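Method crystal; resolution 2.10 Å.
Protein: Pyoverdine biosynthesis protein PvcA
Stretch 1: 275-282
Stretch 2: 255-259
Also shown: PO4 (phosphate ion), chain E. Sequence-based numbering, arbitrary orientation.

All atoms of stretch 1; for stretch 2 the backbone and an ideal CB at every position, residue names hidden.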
# COMPACT_ATOMS: atom_id res chain seq x y z
N ASP A 275 -10.91 8.20 -3.81
CA ASP A 275 -9.53 8.66 -3.89
C ASP A 275 -8.61 7.49 -4.18
O ASP A 275 -8.46 6.59 -3.34
CB ASP A 275 -9.14 9.36 -2.59
CG ASP A 275 -7.70 9.87 -2.59
OD1 ASP A 275 -6.98 9.76 -3.62
OD2 ASP A 275 -7.28 10.38 -1.53
N ASP A 276 -7.98 7.51 -5.36
CA ASP A 276 -7.04 6.45 -5.77
C ASP A 276 -5.77 6.37 -4.93
O ASP A 276 -5.09 5.34 -4.95
CB ASP A 276 -6.65 6.60 -7.25
CG ASP A 276 -7.78 6.24 -8.19
OD1 ASP A 276 -7.98 5.03 -8.49
OD2 ASP A 276 -8.46 7.18 -8.65
N TRP A 277 -5.43 7.45 -4.23
CA TRP A 277 -4.29 7.47 -3.31
C TRP A 277 -4.61 7.00 -1.87
O TRP A 277 -3.70 6.81 -1.05
CB TRP A 277 -3.66 8.88 -3.26
CG TRP A 277 -2.95 9.25 -4.54
CD1 TRP A 277 -3.44 10.00 -5.57
CD2 TRP A 277 -1.63 8.85 -4.92
NE1 TRP A 277 -2.51 10.10 -6.56
CE2 TRP A 277 -1.38 9.41 -6.20
CE3 TRP A 277 -0.62 8.10 -4.31
CZ2 TRP A 277 -0.17 9.22 -6.89
CZ3 TRP A 277 0.60 7.92 -5.00
CH2 TRP A 277 0.81 8.48 -6.27
N LEU A 278 -5.90 6.83 -1.57
CA LEU A 278 -6.30 6.56 -0.19
C LEU A 278 -6.11 5.09 0.15
O LEU A 278 -6.49 4.21 -0.63
CB LEU A 278 -7.76 6.97 0.06
CG LEU A 278 -8.26 6.94 1.52
CD1 LEU A 278 -7.38 7.79 2.44
CD2 LEU A 278 -9.71 7.41 1.59
N THR A 279 -5.53 4.84 1.32
CA THR A 279 -5.31 3.50 1.83
C THR A 279 -5.91 3.37 3.25
O THR A 279 -6.09 4.38 3.93
CB THR A 279 -3.82 3.16 1.84
OG1 THR A 279 -3.14 4.08 2.70
CG2 THR A 279 -3.22 3.23 0.41
N PRO A 280 -6.26 2.14 3.67
CA PRO A 280 -6.93 1.91 4.97
C PRO A 280 -6.18 2.39 6.22
O PRO A 280 -6.83 2.69 7.23
CB PRO A 280 -7.14 0.39 5.00
CG PRO A 280 -6.26 -0.18 3.95
CD PRO A 280 -6.10 0.88 2.91
N TRP A 281 -4.86 2.50 6.17
CA TRP A 281 -4.10 3.01 7.31
C TRP A 281 -4.05 4.54 7.38
O TRP A 281 -3.44 5.10 8.29
CB TRP A 281 -2.69 2.40 7.38
CG TRP A 281 -1.92 2.45 6.08
CD1 TRP A 281 -0.96 3.36 5.72
CD2 TRP A 281 -2.02 1.53 4.98
NE1 TRP A 281 -0.48 3.08 4.45
CE2 TRP A 281 -1.11 1.96 3.98
CE3 TRP A 281 -2.80 0.38 4.74
CZ2 TRP A 281 -0.95 1.29 2.75
CZ3 TRP A 281 -2.64 -0.30 3.52
CH2 TRP A 281 -1.73 0.16 2.54
N HIS A 282 -4.70 5.20 6.42
CA HIS A 282 -4.82 6.67 6.37
C HIS A 282 -6.29 7.11 6.38
O HIS A 282 -6.57 8.29 6.25
CB HIS A 282 -4.13 7.23 5.12
CG HIS A 282 -2.64 7.24 5.21
ND1 HIS A 282 -1.94 8.28 5.78
CD2 HIS A 282 -1.72 6.34 4.81
CE1 HIS A 282 -0.65 8.02 5.72
NE2 HIS A 282 -0.48 6.85 5.14
N UNK A 255 0.94 -2.69 -5.90
CA UNK A 255 1.24 -1.40 -5.26
C UNK A 255 -0.06 -0.83 -4.73
O UNK A 255 -1.13 -1.21 -5.17
CB UNK A 255 1.91 -0.43 -6.23
N UNK A 256 0.05 0.08 -3.76
CA UNK A 256 -1.11 0.84 -3.29
C UNK A 256 -1.07 2.29 -3.77
O UNK A 256 -1.85 3.13 -3.29
CB UNK A 256 -1.18 0.80 -1.76
N UNK A 257 -0.14 2.56 -4.70
CA UNK A 257 -0.12 3.79 -5.48
C UNK A 257 -0.53 3.52 -6.92
O UNK A 257 -0.24 2.46 -7.44
CB UNK A 257 1.27 4.43 -5.44
N UNK A 258 -1.20 4.50 -7.56
CA UNK A 258 -1.40 4.46 -9.02
C UNK A 258 -0.02 4.35 -9.67
O UNK A 258 0.94 4.94 -9.17
CB UNK A 258 -2.15 5.70 -9.52
N UNK A 259 0.07 3.61 -10.77
CA UNK A 259 1.35 3.35 -11.42
C UNK A 259 1.28 3.62 -12.92
O UNK A 259 0.22 3.40 -13.54
CB UNK A 259 1.79 1.91 -11.17
P PO4 E . 5.79 1.62 -4.57
O1 PO4 E . 5.31 2.81 -5.36
O2 PO4 E . 5.99 2.06 -3.13
O3 PO4 E . 4.74 0.49 -4.67
O4 PO4 E . 7.12 1.15 -5.08

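Position 255 lies out of reach of stretch 1, with nothing of that stretch within 5.5 Å of its ideal CB. Its backbone is extended, at phi -152° and psi 159°. The phosphate is close by, so a short side chain with a donor, such as serine or threonine, would suit. The residue is S255. Its OG donates a hydrogen bond to O3 of the phosphate at 2.6 Å. The backbone N of position 257 donates to OG at 3.2 Å. The phosphate probably comes from the crystallisation liquor.

Position 256 points its CA-to-CB bond toward stretch 1. The ideal CB is 3.8 Å from T279 CG2 and 4.4 Å from W281 CH2. A methyl group and the edge of an indole offer no charge and no hydrogen-bond partner at this point. An aliphatic side chain fits best; valine, isoleucine, leucine or methionine are all plausible, and the backbone alone does not choose among them. The residue is I256. Its CB lies 3.8 Å from T279 CG2, and its CG1 lies 3.8 Å from W281 CZ2, at the edge of that ring. Chi1 is 44° (p) and chi2 is 76° (p). The backbone makes a link of its own: a water donates to I256 O and to W277 O, at 2.7 Å from each to the water O. It bridges the two stretches, which share no direct hydrogen bond.

Position 257 sends its CA-to-CB bond sideways. The ideal CB is 3.6 Å from W277 CZ3, so a side chain here starts beside the indole, with the phosphate farther along. A flat or long side chain with a donor at its end would suit, such as histidine, asparagine, glutamine, lysine or arginine. The residue is H257. Its CD2 is 3.5 Å from W277 CZ3, near the plane of the indole at its edge. The imidazole and the six-membered ring of W277 meet obliquely, with planes at 42° and centroids 5.4 Å apart. ND1 donates to O1 of the phosphate at 2.9 Å, so one ring serves both contacts.

Position 258 again points toward stretch 1. Its ideal CB is 4.8 Å from W277 CZ2 and 5.1 Å from D276 CB. The broad face of the indole favours an apolar group, and phi of -56° with psi of 144° is compatible with proline; a small aliphatic residue would also fit. The residue is P258. Its CD sits 3.6 Å from the centroid of the six-membered ring of W277 and 4° off the ring normal, a CH-pi contact almost directly over the face. The pyrrolidine also reaches D276, with CG 4.2 Å from D276 CB.

Position 259 points away from stretch 1, which sets no limit; a long polar or basic side chain such as glutamine, lysine or arginine could reach the phosphate. The residue is Q259. Q259 NE2 donates to S255 OG at 2.9 Å and to phosphate O1 at 3.1 Å.

Stretch 2, residues 255-259: SIHPQ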
# COMPACT_ATOMS: atom_id res chain seq x y z
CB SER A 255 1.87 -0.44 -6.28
OG SER A 255 2.34 0.75 -5.66
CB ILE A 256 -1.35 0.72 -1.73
CG1 ILE A 256 -0.06 0.86 -0.92
CG2 ILE A 256 -1.99 -0.60 -1.42
CD1 ILE A 256 0.45 2.28 -0.81
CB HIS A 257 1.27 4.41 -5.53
CG HIS A 257 1.90 4.61 -4.20
ND1 HIS A 257 3.19 4.23 -3.94
CD2 HIS A 257 1.41 5.14 -3.05
CE1 HIS A 257 3.48 4.52 -2.68
NE2 HIS A 257 2.42 5.09 -2.13
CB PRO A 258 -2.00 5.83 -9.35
CG PRO A 258 -2.56 6.32 -8.08
CD PRO A 258 -1.82 5.69 -6.94
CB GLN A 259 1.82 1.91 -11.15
CG GLN A 259 2.15 1.59 -9.67
CD GLN A 259 3.38 2.32 -9.12
OE1 GLN A 259 4.21 2.84 -9.88
NE2 GLN A 259 3.51 2.35 -7.78
O HOH W 1 -1.59 5.36 -1.83
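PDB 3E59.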